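PDB 7P18: 3-oxosteroid 1-dehydrogenase from Sterolibacterium denitrificans, which probably catalyses the FAD-dependent 1,2-dehydrogenation of 3-oxosteroids to 3-oxo-Delta(1)-steroids, handing the electrons to an acceptor. Local coordinates for residues L173-G178 with Y393-G398; I347-K352 with K438-L443; W384-G389 with D421-L426; G398-G403 with G414-R419. All coordinates share one frame; numbering follows the deposited sequence.

Contact 1 of 4, residues L173-G178 with Y393-G398; sequences LAKEPG and YNYPMG
Lys175 reaches across to the backbone of Asn394, where a weak hydrogen bond of 3.1 Å joins Lys175 NZ to Asn394 O. Its methylenes share the work: Lys175 CE comes within 3.8 Å of Tyr395 CE1, approaching the ring obliquely. Beside this, Leu173 presses a methyl onto the pyrrolidine of Pro396, with Leu173 CD2 3.6 Å from Pro396 CG. The leucine CG stands opposite the main-chain nitrogen (chi1 -170°), and this brings the branch tip nearer to the proline than the CB direction would suggest.

Two helix ends meet here. Helix 166-174 closes in a Schellman motif with Lys175 at C-prime, its phi positive at 63°, and Glu176 N turns back to Val171 O. Helix 389-394 stops before Tyr395, so the ammonium group sits at a helix C-terminus, where a positive charge is likely to be favourable. With an alanine in place of Lys175, the main-chain carbonyl of Asn394 would probably lose its cationic neighbour and the Tyr395 ring the methylene packed obliquely against it.

Further out, Asn394 CB lies over the centre of one face of the Tyr395 ring, 3.8 Å above its plane. The phenol OH is hydrogen-bonded to Asp469 OD2, and Phe391 meets the ring edge-to-face. A glycerol, probably from the crystallisation liquor, takes a weak hydrogen bond from Lys175 NZ, while the bound steroid lies about 7 Å from the side chain of Leu173.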
loop_
_atom_site.group_PDB
_atom_site.type_symbol
_atom_site.label_atom_id
_atom_site.label_comp_id
_atom_site.label_asym_id
_atom_site.label_seq_id
_atom_site.Cartn_x
_atom_site.Cartn_y
_atom_site.Cartn_z
ATOM N N LEU A 173 -1.325 -19.218 -0.735
ATOM C CA LEU A 173 -0.450 -18.702 -1.838
ATOM C C LEU A 173 0.868 -19.493 -1.861
ATOM O O LEU A 173 1.353 -19.797 -2.974
ATOM C CB LEU A 173 -0.188 -17.199 -1.644
ATOM C CG LEU A 173 0.480 -16.440 -2.795
ATOM C CD1 LEU A 173 1.981 -16.654 -2.838
ATOM C CD2 LEU A 173 -0.143 -16.778 -4.136
ATOM N N ALA A 174 1.424 -19.823 -0.684
ATOM C CA ALA A 174 2.686 -20.592 -0.561
ATOM C C ALA A 174 2.404 -22.103 -0.723
ATOM O O ALA A 174 3.396 -22.865 -0.942
ATOM C CB ALA A 174 3.368 -20.282 0.748
ATOM N N LYS A 175 1.121 -22.500 -0.660
ATOM C CA LYS A 175 0.664 -23.913 -0.805
ATOM C C LYS A 175 1.243 -24.753 0.345
ATOM O O LYS A 175 1.873 -25.798 0.080
ATOM C CB LYS A 175 1.090 -24.506 -2.158
ATOM C CG LYS A 175 0.580 -23.751 -3.381
ATOM C CD LYS A 175 0.353 -24.608 -4.605
ATOM C CE LYS A 175 -0.575 -23.936 -5.596
ATOM N NZ LYS A 175 -1.677 -24.833 -6.022
ATOM N N GLU A 176 1.088 -24.285 1.580
ATOM C CA GLU A 176 1.544 -25.016 2.782
ATOM C C GLU A 176 0.464 -26.033 3.149
ATOM O O GLU A 176 -0.659 -25.926 2.661
ATOM C CB GLU A 176 1.845 -24.020 3.907
ATOM C CG GLU A 176 2.885 -22.984 3.519
ATOM C CD GLU A 176 3.366 -22.143 4.685
ATOM O OE1 GLU A 176 2.560 -21.895 5.601
ATOM O OE2 GLU A 176 4.558 -21.773 4.695
ATOM N N PRO A 177 0.784 -27.041 3.999
ATOM C CA PRO A 177 -0.201 -27.993 4.511
ATOM C C PRO A 177 -1.328 -27.351 5.313
ATOM O O PRO A 177 -1.015 -26.485 6.062
ATOM C CB PRO A 177 0.574 -28.846 5.528
ATOM C CG PRO A 177 2.023 -28.677 5.159
ATOM C CD PRO A 177 2.134 -27.306 4.523
ATOM N N GLY A 178 -2.570 -27.833 5.182
ATOM C CA GLY A 178 -3.728 -27.433 6.017
ATOM C C GLY A 178 -4.601 -26.369 5.361
ATOM O O GLY A 178 -5.731 -26.122 5.851
ATOM N N TYR A 393 -2.104 -23.272 -14.305
ATOM C CA TYR A 393 -2.984 -24.243 -13.592
ATOM C C TYR A 393 -2.838 -24.067 -12.074
ATOM O O TYR A 393 -3.860 -24.152 -11.356
ATOM C CB TYR A 393 -2.641 -25.680 -13.993
ATOM C CG TYR A 393 -3.511 -26.737 -13.350
ATOM C CD1 TYR A 393 -4.779 -27.027 -13.832
ATOM C CD2 TYR A 393 -3.057 -27.448 -12.255
ATOM C CE1 TYR A 393 -5.564 -28.010 -13.248
ATOM C CE2 TYR A 393 -3.834 -28.418 -11.648
ATOM C CZ TYR A 393 -5.089 -28.708 -12.154
ATOM O OH TYR A 393 -5.870 -29.654 -11.555
ATOM N N ASN A 394 -1.606 -23.877 -11.601
ATOM C CA ASN A 394 -1.266 -23.934 -10.145
ATOM C C ASN A 394 -1.501 -22.613 -9.399
ATOM O O ASN A 394 -1.822 -22.685 -8.189
ATOM C CB ASN A 394 0.143 -24.462 -9.943
ATOM C CG ASN A 394 0.135 -25.967 -10.189
ATOM O OD1 ASN A 394 0.580 -26.442 -11.216
ATOM N ND2 ASN A 394 -0.652 -26.656 -9.412
ATOM N N TYR A 395 -1.347 -21.456 -10.040
ATOM C CA TYR A 395 -1.055 -20.194 -9.299
ATOM C C TYR A 395 -1.957 -19.059 -9.733
ATOM O O TYR A 395 -2.363 -19.005 -10.881
ATOM C CB TYR A 395 0.398 -19.791 -9.520
ATOM C CG TYR A 395 1.416 -20.804 -9.069
ATOM C CD1 TYR A 395 1.337 -21.383 -7.811
ATOM C CD2 TYR A 395 2.477 -21.146 -9.869
ATOM C CE1 TYR A 395 2.300 -22.283 -7.371
ATOM C CE2 TYR A 395 3.428 -22.067 -9.457
ATOM C CZ TYR A 395 3.339 -22.633 -8.200
ATOM O OH TYR A 395 4.294 -23.514 -7.786
ATOM N N PRO A 396 -2.255 -18.111 -8.819
ATOM C CA PRO A 396 -2.964 -16.884 -9.172
ATOM C C PRO A 396 -1.947 -15.930 -9.801
ATOM O O PRO A 396 -0.751 -16.127 -9.641
ATOM C CB PRO A 396 -3.494 -16.377 -7.833
ATOM C CG PRO A 396 -2.477 -16.817 -6.843
ATOM C CD PRO A 396 -1.858 -18.103 -7.403
ATOM N N MET A 397 -2.445 -14.918 -10.514
ATOM C CA MET A 397 -1.611 -13.786 -10.991
ATOM C C MET A 397 -2.524 -12.567 -11.166
ATOM O O MET A 397 -3.214 -12.454 -12.192
ATOM C CB MET A 397 -0.881 -14.131 -12.283
ATOM C CG MET A 397 0.171 -13.076 -12.679
ATOM S SD MET A 397 1.440 -12.750 -11.437
ATOM C CE MET A 397 2.318 -14.316 -11.385
ATOM N N GLY A 398 -2.555 -11.705 -10.159
ATOM C CA GLY A 398 -3.501 -10.585 -10.073
ATOM C C GLY A 398 -4.924 -11.060 -10.272
ATOM O O GLY A 398 -5.387 -11.929 -9.527
#

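Contact 2 of 4, residues I347-K352 with K438-L443; sequences IVVNGK and KQSVEL
Ile347 and Val349 of strand 347-349 pack against Ser440 and Val441 of helix 434-450 in a buried, apolar strand-on-helix contact far from the flavin and steroid sites. The axes of the strand and of the helical segment approach to 10.1 Å and run nearly antiparallel, at 152°. Ile347 carries most of the touching through its outermost methyl: Ile347 CD1 lies 3.9 Å from Ser440 CB and 4.2 Å from Val441 CG2. To get there, its CG1 takes the crowded position between backbone N and carbonyl carbon (chi1 58°), which sends the long arm of the isoleucine out to the helix. Val349 adds a looser touch, with its CG1 4.4 Å from Ser440 CB.

The strand belongs to an antiparallel sheet and pairs with strand 383-387, through backbone bonds of Ile347 with Ile386 and of Val349 with Trp384. The helix runs along the face of that sheet toward which Ile347 and Val349 both point.

Ser440 presents carbon to the strand, while its OG has two carbonyl partners, Gly353 O and Gly436 O, which must share its single proton. The buried hydroxyl is thus satisfied outside the interface. On the exposed side of the helix, one turn is bridged by a salt bridge of 3.0 Å from Lys438 NZ to Glu442 OE2. The lysine approaches on the syn side of the carboxylate, 34° out of its plane.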
loop_
_atom_site.group_PDB
_atom_site.type_symbol
_atom_site.label_atom_id
_atom_site.label_comp_id
_atom_site.label_asym_id
_atom_site.label_seq_id
_atom_site.Cartn_x
_atom_site.Cartn_y
_atom_site.Cartn_z
ATOM N N ILE A 347 8.763 -15.275 -15.584
ATOM C CA ILE A 347 9.906 -14.349 -15.813
ATOM C C ILE A 347 9.363 -13.013 -16.297
ATOM O O ILE A 347 8.278 -12.992 -16.884
ATOM C CB ILE A 347 10.964 -14.925 -16.772
ATOM C CG1 ILE A 347 10.416 -15.299 -18.149
ATOM C CG2 ILE A 347 11.692 -16.090 -16.118
ATOM C CD1 ILE A 347 11.537 -15.493 -19.160
ATOM N N VAL A 348 10.118 -11.950 -16.038
ATOM C CA VAL A 348 9.792 -10.598 -16.559
ATOM C C VAL A 348 10.835 -10.231 -17.585
ATOM O O VAL A 348 12.022 -10.303 -17.282
ATOM C CB VAL A 348 9.707 -9.585 -15.398
ATOM C CG1 VAL A 348 9.643 -8.153 -15.907
ATOM C CG2 VAL A 348 8.498 -9.945 -14.536
ATOM N N VAL A 349 10.379 -9.769 -18.755
ATOM C CA VAL A 349 11.283 -9.364 -19.855
ATOM C C VAL A 349 10.868 -7.996 -20.382
ATOM O O VAL A 349 9.688 -7.611 -20.243
ATOM C CB VAL A 349 11.299 -10.407 -20.993
ATOM C CG1 VAL A 349 11.821 -11.741 -20.473
ATOM C CG2 VAL A 349 9.921 -10.534 -21.648
ATOM N N ASN A 350 11.852 -7.319 -20.967
ATOM C CA ASN A 350 11.679 -6.085 -21.782
ATOM C C ASN A 350 11.358 -6.495 -23.224
ATOM O O ASN A 350 11.146 -7.698 -23.482
ATOM C CB ASN A 350 12.902 -5.162 -21.679
ATOM C CG ASN A 350 14.191 -5.775 -22.179
ATOM O OD1 ASN A 350 14.175 -6.737 -22.940
ATOM N ND2 ASN A 350 15.323 -5.207 -21.802
ATOM N N GLY A 351 11.276 -5.525 -24.133
ATOM C CA GLY A 351 10.886 -5.762 -25.533
ATOM C C GLY A 351 11.946 -6.533 -26.299
ATOM O O GLY A 351 11.606 -7.114 -27.346
ATOM N N LYS A 352 13.179 -6.546 -25.809
ATOM C CA LYS A 352 14.291 -7.364 -26.363
ATOM C C LYS A 352 14.221 -8.804 -25.840
ATOM O O LYS A 352 15.150 -9.572 -26.139
ATOM C CB LYS A 352 15.613 -6.690 -26.008
ATOM C CG LYS A 352 15.802 -5.343 -26.690
ATOM C CD LYS A 352 17.023 -4.582 -26.199
ATOM C CE LYS A 352 17.417 -3.453 -27.127
ATOM N NZ LYS A 352 18.690 -2.834 -26.695
ATOM N N LYS A 438 13.358 -16.684 -26.077
ATOM C CA LYS A 438 13.791 -18.112 -26.107
ATOM C C LYS A 438 15.048 -18.267 -25.246
ATOM O O LYS A 438 15.109 -19.218 -24.437
ATOM C CB LYS A 438 14.016 -18.574 -27.551
ATOM C CG LYS A 438 14.505 -20.008 -27.729
ATOM C CD LYS A 438 14.383 -20.442 -29.224
ATOM C CE LYS A 438 14.597 -21.919 -29.492
ATOM N NZ LYS A 438 16.019 -22.302 -29.311
ATOM N N GLN A 439 16.005 -17.369 -25.396
ATOM C CA GLN A 439 17.261 -17.386 -24.601
ATOM C C GLN A 439 16.924 -17.267 -23.102
ATOM O O GLN A 439 17.455 -18.073 -22.296
ATOM C CB GLN A 439 18.212 -16.290 -25.085
ATOM C CG GLN A 439 19.506 -16.230 -24.280
ATOM C CD GLN A 439 20.418 -17.410 -24.554
ATOM O OE1 GLN A 439 21.085 -17.460 -25.587
ATOM N NE2 GLN A 439 20.449 -18.382 -23.643
ATOM N N SER A 440 16.011 -16.362 -22.730
ATOM C CA SER A 440 15.631 -16.121 -21.311
ATOM C C SER A 440 14.965 -17.364 -20.729
ATOM O O SER A 440 15.274 -17.714 -19.554
ATOM C CB SER A 440 14.773 -14.878 -21.190
ATOM O OG SER A 440 15.559 -13.777 -21.601
ATOM N N VAL A 441 14.126 -18.049 -21.514
ATOM C CA VAL A 441 13.447 -19.278 -21.046
ATOM C C VAL A 441 14.493 -20.398 -20.875
ATOM O O VAL A 441 14.427 -21.100 -19.845
ATOM C CB VAL A 441 12.278 -19.675 -21.961
ATOM C CG1 VAL A 441 11.801 -21.091 -21.644
ATOM C CG2 VAL A 441 11.128 -18.681 -21.853
ATOM N N GLU A 442 15.410 -20.557 -21.834
ATOM C CA GLU A 442 16.495 -21.590 -21.750
ATOM C C GLU A 442 17.341 -21.352 -20.487
ATOM O O GLU A 442 17.588 -22.316 -19.750
ATOM C CB GLU A 442 17.338 -21.590 -23.019
ATOM C CG GLU A 442 16.631 -22.238 -24.193
ATOM C CD GLU A 442 17.334 -22.114 -25.543
ATOM O OE1 GLU A 442 18.295 -21.300 -25.652
ATOM O OE2 GLU A 442 16.912 -22.824 -26.491
ATOM N N LEU A 443 17.736 -20.104 -20.210
ATOM C CA LEU A 443 18.520 -19.756 -18.985
ATOM C C LEU A 443 17.703 -20.077 -17.729
ATOM O O LEU A 443 18.275 -20.611 -16.773
ATOM C CB LEU A 443 18.947 -18.287 -19.036
ATOM C CG LEU A 443 20.041 -17.974 -20.057
ATOM C CD1 LEU A 443 20.294 -16.481 -20.167
ATOM C CD2 LEU A 443 21.344 -18.681 -19.708
#

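Contact 3 of 4, residues W384-G389 with D421-L426; sequences WLIFDG and DTLEGL
Ile386 on strand 383-387 and Leu426 on helix 423-430 stand with their CA atoms 9.1 Å apart, the closest such pair between the two segments, and no hydrogen bond crosses between them. The helix begins within its segment. Thr422 is the N-cap, and its OG1 accepts from Gly425 N at 2.9 Å with an N-H...O angle of 150°. The first turn is also tied by Leu426 N to Thr422 O at 3.1 Å. A side chain on Gly425 would run into the capping hydroxyl. The strand segment ends at a cap as well: Asp388 precedes helix 389-394, its OD1 receiving Phe391 N while OD2 is hydrogen-bonded to Gly482 N and Lys483 N.

The side chains make a small three-way meeting. Ile386 CG2 is the common point, 4.2 Å from Leu423 CD2 and just as far from Leu426 CD2. This methyl is trans to N, with CG1 beside the main-chain nitrogen and anti to the carbonyl carbon (chi1 -47°). Leu426 slides past Ile386 in the opposite direction, whereas Leu423 meets it at a slant and comes closer at its end than at its CB. The spacing is that of ordinary van der Waals packing.

Helix 434-450 closes the group from another side: its Leu437 touches both Ile386 and Leu423, and Val441 also reaches Leu423. Strand 383-387 runs between strands 347-349 and 486-502. Since Ile386 touches leucines of both the short helix and the long one, both lie on the face of the sheet that Ile386 points to.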
loop_
_atom_site.group_PDB
_atom_site.type_symbol
_atom_site.label_atom_id
_atom_site.label_comp_id
_atom_site.label_asym_id
_atom_site.label_seq_id
_atom_site.Cartn_x
_atom_site.Cartn_y
_atom_site.Cartn_z
ATOM N N TRP A 384 6.833 -7.301 -19.552
ATOM C CA TRP A 384 6.037 -8.503 -19.894
ATOM C C TRP A 384 6.348 -9.602 -18.893
ATOM O O TRP A 384 7.542 -9.934 -18.714
ATOM C CB TRP A 384 6.285 -8.942 -21.338
ATOM C CG TRP A 384 5.743 -7.924 -22.285
ATOM C CD1 TRP A 384 6.450 -6.906 -22.851
ATOM C CD2 TRP A 384 4.371 -7.730 -22.654
ATOM N NE1 TRP A 384 5.613 -6.114 -23.586
ATOM C CE2 TRP A 384 4.339 -6.599 -23.496
ATOM C CE3 TRP A 384 3.183 -8.421 -22.413
ATOM C CZ2 TRP A 384 3.159 -6.137 -24.057
ATOM C CZ3 TRP A 384 2.009 -7.951 -22.948
ATOM C CH2 TRP A 384 2.000 -6.818 -23.759
ATOM N N LEU A 385 5.282 -10.189 -18.370
ATOM C CA LEU A 385 5.402 -11.367 -17.471
ATOM C C LEU A 385 5.012 -12.609 -18.270
ATOM O O LEU A 385 3.944 -12.576 -18.871
ATOM C CB LEU A 385 4.490 -11.154 -16.274
ATOM C CG LEU A 385 4.467 -12.328 -15.304
ATOM C CD1 LEU A 385 5.699 -12.263 -14.445
ATOM C CD2 LEU A 385 3.204 -12.303 -14.485
ATOM N N ILE A 386 5.888 -13.608 -18.290
ATOM C CA ILE A 386 5.761 -14.856 -19.113
ATOM C C ILE A 386 5.711 -16.071 -18.182
ATOM O O ILE A 386 6.523 -16.149 -17.238
ATOM C CB ILE A 386 6.944 -14.966 -20.083
ATOM C CG1 ILE A 386 7.221 -13.650 -20.820
ATOM C CG2 ILE A 386 6.712 -16.147 -21.027
ATOM C CD1 ILE A 386 6.157 -13.259 -21.825
ATOM N N PHE A 387 4.757 -16.977 -18.401
ATOM C CA PHE A 387 4.720 -18.283 -17.684
ATOM C C PHE A 387 4.017 -19.329 -18.565
ATOM O O PHE A 387 3.470 -18.957 -19.646
ATOM C CB PHE A 387 4.040 -18.122 -16.327
ATOM C CG PHE A 387 2.675 -17.500 -16.319
ATOM C CD1 PHE A 387 1.534 -18.265 -16.538
ATOM C CD2 PHE A 387 2.525 -16.143 -16.060
ATOM C CE1 PHE A 387 0.270 -17.701 -16.489
ATOM C CE2 PHE A 387 1.261 -15.584 -16.021
ATOM C CZ PHE A 387 0.137 -16.353 -16.249
ATOM N N ASP A 388 4.046 -20.601 -18.141
ATOM C CA ASP A 388 3.531 -21.730 -18.963
ATOM C C ASP A 388 2.227 -22.253 -18.391
ATOM O O ASP A 388 1.687 -21.696 -17.412
ATOM C CB ASP A 388 4.599 -22.814 -19.146
ATOM C CG ASP A 388 4.834 -23.719 -17.951
ATOM O OD1 ASP A 388 4.166 -23.529 -16.933
ATOM O OD2 ASP A 388 5.727 -24.589 -18.067
ATOM N N GLY A 389 1.718 -23.337 -18.985
ATOM C CA GLY A 389 0.425 -23.903 -18.556
ATOM C C GLY A 389 0.444 -24.538 -17.181
ATOM O O GLY A 389 -0.635 -24.620 -16.575
ATOM N N ASP A 421 0.416 -21.317 -28.278
ATOM C CA ASP A 421 0.936 -22.700 -28.202
ATOM C C ASP A 421 2.454 -22.697 -28.174
ATOM O O ASP A 421 3.030 -23.672 -27.640
ATOM C CB ASP A 421 0.424 -23.520 -29.384
ATOM C CG ASP A 421 -1.013 -23.946 -29.236
ATOM O OD1 ASP A 421 -1.534 -23.979 -28.107
ATOM O OD2 ASP A 421 -1.610 -24.265 -30.282
ATOM N N THR A 422 3.095 -21.680 -28.735
ATOM C CA THR A 422 4.575 -21.558 -28.770
ATOM C C THR A 422 5.030 -20.239 -28.142
ATOM O O THR A 422 4.264 -19.231 -28.156
ATOM C CB THR A 422 5.136 -21.691 -30.194
ATOM O OG1 THR A 422 4.792 -20.545 -30.972
ATOM C CG2 THR A 422 4.655 -22.939 -30.911
ATOM N N LEU A 423 6.265 -20.224 -27.676
ATOM C CA LEU A 423 6.937 -18.996 -27.181
ATOM C C LEU A 423 7.143 -18.001 -28.318
ATOM O O LEU A 423 6.878 -16.831 -28.116
ATOM C CB LEU A 423 8.241 -19.368 -26.487
ATOM C CG LEU A 423 8.040 -19.879 -25.063
ATOM C CD1 LEU A 423 9.285 -20.585 -24.549
ATOM C CD2 LEU A 423 7.617 -18.758 -24.129
ATOM N N GLU A 424 7.525 -18.460 -29.508
ATOM C CA GLU A 424 7.690 -17.571 -30.685
ATOM C C GLU A 424 6.352 -16.900 -31.025
ATOM O O GLU A 424 6.352 -15.691 -31.331
ATOM C CB GLU A 424 8.213 -18.428 -31.833
ATOM C CG GLU A 424 8.566 -17.665 -33.086
ATOM C CD GLU A 424 9.272 -18.559 -34.104
ATOM O OE1 GLU A 424 10.055 -19.440 -33.673
ATOM O OE2 GLU A 424 9.040 -18.387 -35.322
ATOM N N GLY A 425 5.259 -17.659 -30.992
ATOM C CA GLY A 425 3.908 -17.151 -31.288
ATOM C C GLY A 425 3.523 -16.057 -30.290
ATOM O O GLY A 425 3.168 -14.942 -30.701
ATOM N N LEU A 426 3.698 -16.350 -29.003
ATOM C CA LEU A 426 3.431 -15.382 -27.898
ATOM C C LEU A 426 4.242 -14.097 -28.091
ATOM O O LEU A 426 3.627 -13.015 -28.001
ATOM C CB LEU A 426 3.770 -16.069 -26.573
ATOM C CG LEU A 426 3.336 -15.309 -25.329
ATOM C CD1 LEU A 426 1.833 -15.206 -25.255
ATOM C CD2 LEU A 426 3.896 -16.015 -24.099
#

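Contact 4 of 4, residues G398-G403 with G414-R419; sequences GPLMPG and GKVYWR
Pro399 and Val416 form the tightest spot, with Pro399 CG 3.7 Å from Val416 CG1 as the two side chains slide past each other in opposite directions. The same valine methyl also serves Leu400, whose CD2 lies 4.2 Å away. That leucine branch has a second neighbour, Tyr417: its CD2 approaches Tyr417 CD1 obliquely, again at 4.2 Å. Leu400 CD2 thus abuts both the valine methyl and the tyrosine ring, which lie next to each other on one side of it, and Leu400 packs in addition on Met489 of strand 486-502. The meeting is entirely apolar, with no hydrogen bond across it.

The solvent side lies toward Lys415, an exposed residue that makes no contact here. Round the cluster, polar groups are held locally. Tyr417 OH is hydrogen-bonded to Arg409 O, and Arg419 NH1 lies in the plane of the Tyr417 ring, at its edge, while forming a salt bridge with Asp408. Gly414 N donates to Tyr417 O at 2.8 Å, closing a small bend, and Gly414 CA rests 3.6 Å above one face of the Trp418 ring, displaced toward its rim. At the other end of the contact, Gly398 has positive phi, and a CB there would clash with Pro399 CD.

The contact lies away from the substrate pocket, the bound steroid being about 11 Å from the side chain of Pro399. It is a long connection between helix 389-394 and strand 418-420 folding back on itself, with Leu400, Val416 and Tyr417 buried just before the chain enters the antiparallel sheet.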
loop_
_atom_site.group_PDB
_atom_site.type_symbol
_atom_site.label_atom_id
_atom_site.label_comp_id
_atom_site.label_asym_id
_atom_site.label_seq_id
_atom_site.Cartn_x
_atom_site.Cartn_y
_atom_site.Cartn_z
ATOM N N GLY A 398 -2.555 -11.705 -10.159
ATOM C CA GLY A 398 -3.501 -10.585 -10.073
ATOM C C GLY A 398 -4.924 -11.060 -10.272
ATOM O O GLY A 398 -5.387 -11.929 -9.527
ATOM N N PRO A 399 -5.653 -10.569 -11.305
ATOM C CA PRO A 399 -7.026 -11.003 -11.516
ATOM C C PRO A 399 -7.167 -12.477 -11.943
ATOM O O PRO A 399 -8.241 -12.968 -11.833
ATOM C CB PRO A 399 -7.529 -10.083 -12.640
ATOM C CG PRO A 399 -6.262 -9.759 -13.413
ATOM C CD PRO A 399 -5.194 -9.624 -12.352
ATOM N N LEU A 400 -6.113 -13.141 -12.402
ATOM C CA LEU A 400 -6.204 -14.576 -12.791
ATOM C C LEU A 400 -6.142 -15.433 -11.524
ATOM O O LEU A 400 -5.165 -15.320 -10.787
ATOM C CB LEU A 400 -5.060 -14.988 -13.706
ATOM C CG LEU A 400 -5.049 -14.387 -15.099
ATOM C CD1 LEU A 400 -3.965 -15.070 -15.920
ATOM C CD2 LEU A 400 -6.402 -14.562 -15.764
ATOM N N MET A 401 -7.170 -16.221 -11.290
ATOM C CA MET A 401 -7.160 -17.297 -10.269
ATOM C C MET A 401 -6.542 -18.541 -10.894
ATOM O O MET A 401 -6.471 -18.662 -12.121
ATOM C CB MET A 401 -8.581 -17.561 -9.760
ATOM C CG MET A 401 -9.132 -16.404 -8.914
ATOM S SD MET A 401 -8.035 -16.057 -7.512
ATOM C CE MET A 401 -7.149 -14.579 -8.023
ATOM N N PRO A 402 -6.030 -19.495 -10.081
ATOM C CA PRO A 402 -5.426 -20.711 -10.636
ATOM C C PRO A 402 -6.385 -21.390 -11.635
ATOM O O PRO A 402 -7.601 -21.436 -11.355
ATOM C CB PRO A 402 -5.182 -21.589 -9.415
ATOM C CG PRO A 402 -5.084 -20.596 -8.262
ATOM C CD PRO A 402 -6.081 -19.500 -8.607
ATOM N N GLY A 403 -5.848 -21.826 -12.770
ATOM C CA GLY A 403 -6.608 -22.507 -13.831
ATOM C C GLY A 403 -7.345 -23.734 -13.312
ATOM O O GLY A 403 -8.400 -24.047 -13.863
ATOM N N GLY A 414 -6.279 -11.125 -24.888
ATOM C CA GLY A 414 -5.688 -9.902 -25.441
ATOM C C GLY A 414 -5.974 -8.676 -24.595
ATOM O O GLY A 414 -5.581 -7.572 -25.020
ATOM N N LYS A 415 -6.614 -8.825 -23.429
ATOM C CA LYS A 415 -6.876 -7.665 -22.518
ATOM C C LYS A 415 -6.155 -7.860 -21.166
ATOM O O LYS A 415 -5.393 -6.948 -20.762
ATOM C CB LYS A 415 -8.377 -7.511 -22.293
ATOM C CG LYS A 415 -9.240 -7.523 -23.552
ATOM C CD LYS A 415 -9.020 -6.357 -24.459
ATOM C CE LYS A 415 -9.973 -6.372 -25.645
ATOM N NZ LYS A 415 -9.708 -5.199 -26.500
ATOM N N VAL A 416 -6.367 -9.009 -20.520
ATOM C CA VAL A 416 -5.718 -9.365 -19.208
ATOM C C VAL A 416 -4.567 -10.348 -19.458
ATOM O O VAL A 416 -3.540 -10.306 -18.762
ATOM C CB VAL A 416 -6.766 -9.923 -18.244
ATOM C CG1 VAL A 416 -6.110 -10.513 -17.003
ATOM C CG2 VAL A 416 -7.811 -8.897 -17.881
ATOM N N TYR A 417 -4.662 -11.203 -20.477
ATOM C CA TYR A 417 -3.576 -12.158 -20.787
ATOM C C TYR A 417 -3.560 -12.432 -22.285
ATOM O O TYR A 417 -4.620 -12.336 -22.930
ATOM C CB TYR A 417 -3.749 -13.455 -19.973
ATOM C CG TYR A 417 -4.962 -14.237 -20.404
ATOM C CD1 TYR A 417 -6.219 -13.937 -19.924
ATOM C CD2 TYR A 417 -4.860 -15.197 -21.400
ATOM C CE1 TYR A 417 -7.355 -14.565 -20.407
ATOM C CE2 TYR A 417 -5.983 -15.856 -21.869
ATOM C CZ TYR A 417 -7.239 -15.529 -21.394
ATOM O OH TYR A 417 -8.364 -16.174 -21.879
ATOM N N TRP A 418 -2.370 -12.749 -22.795
ATOM C CA TRP A 418 -2.162 -13.278 -24.164
ATOM C C TRP A 418 -1.752 -14.752 -24.037
ATOM O O TRP A 418 -1.056 -15.092 -23.051
ATOM C CB TRP A 418 -1.130 -12.437 -24.902
ATOM C CG TRP A 418 -1.566 -11.033 -25.188
ATOM C CD1 TRP A 418 -1.916 -10.514 -26.409
ATOM C CD2 TRP A 418 -1.628 -9.932 -24.259
ATOM N NE1 TRP A 418 -2.223 -9.186 -26.294
ATOM C CE2 TRP A 418 -2.090 -8.803 -24.985
ATOM C CE3 TRP A 418 -1.428 -9.789 -22.878
ATOM C CZ2 TRP A 418 -2.278 -7.560 -24.385
ATOM C CZ3 TRP A 418 -1.596 -8.556 -22.292
ATOM C CH2 TRP A 418 -2.039 -7.459 -23.035
ATOM N N ARG A 419 -2.194 -15.593 -24.974
ATOM C CA ARG A 419 -2.022 -17.068 -24.904
ATOM C C ARG A 419 -1.548 -17.548 -26.275
ATOM O O ARG A 419 -1.976 -16.974 -27.295
ATOM C CB ARG A 419 -3.323 -17.702 -24.401
ATOM C CG ARG A 419 -3.252 -19.215 -24.250
ATOM C CD ARG A 419 -4.578 -19.848 -23.870
ATOM N NE ARG A 419 -5.497 -19.647 -24.988
ATOM C CZ ARG A 419 -6.723 -19.161 -24.923
ATOM N NH1 ARG A 419 -7.281 -18.850 -23.766
ATOM N NH2 ARG A 419 -7.403 -18.972 -26.040
#

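In the fold
Contacts 2, 3 and 4 reach one antiparallel sheet, through strands 347-349, 383-387 and 418-420. Contacts 2 and 3 are neighbours, their centres about 10 Å apart, because their strands pair and their helices, 434-450 and 423-430, follow one another. Along the chain contact 4 is nested within contact 3, and contact 3 within contact 2; contact 1 crosses both 2 and 3 and closes before contact 4 opens. Contact 4 lies about 12 Å from contact 3, centre to centre, where Trp418 meets Trp384. Contact 1 shares Gly398 with contact 4, about 15 Å away between centres, and it alone brings in helix 166-174, from earlier in the sequence. It ties this sheet-and-helix region to the side near the steroid.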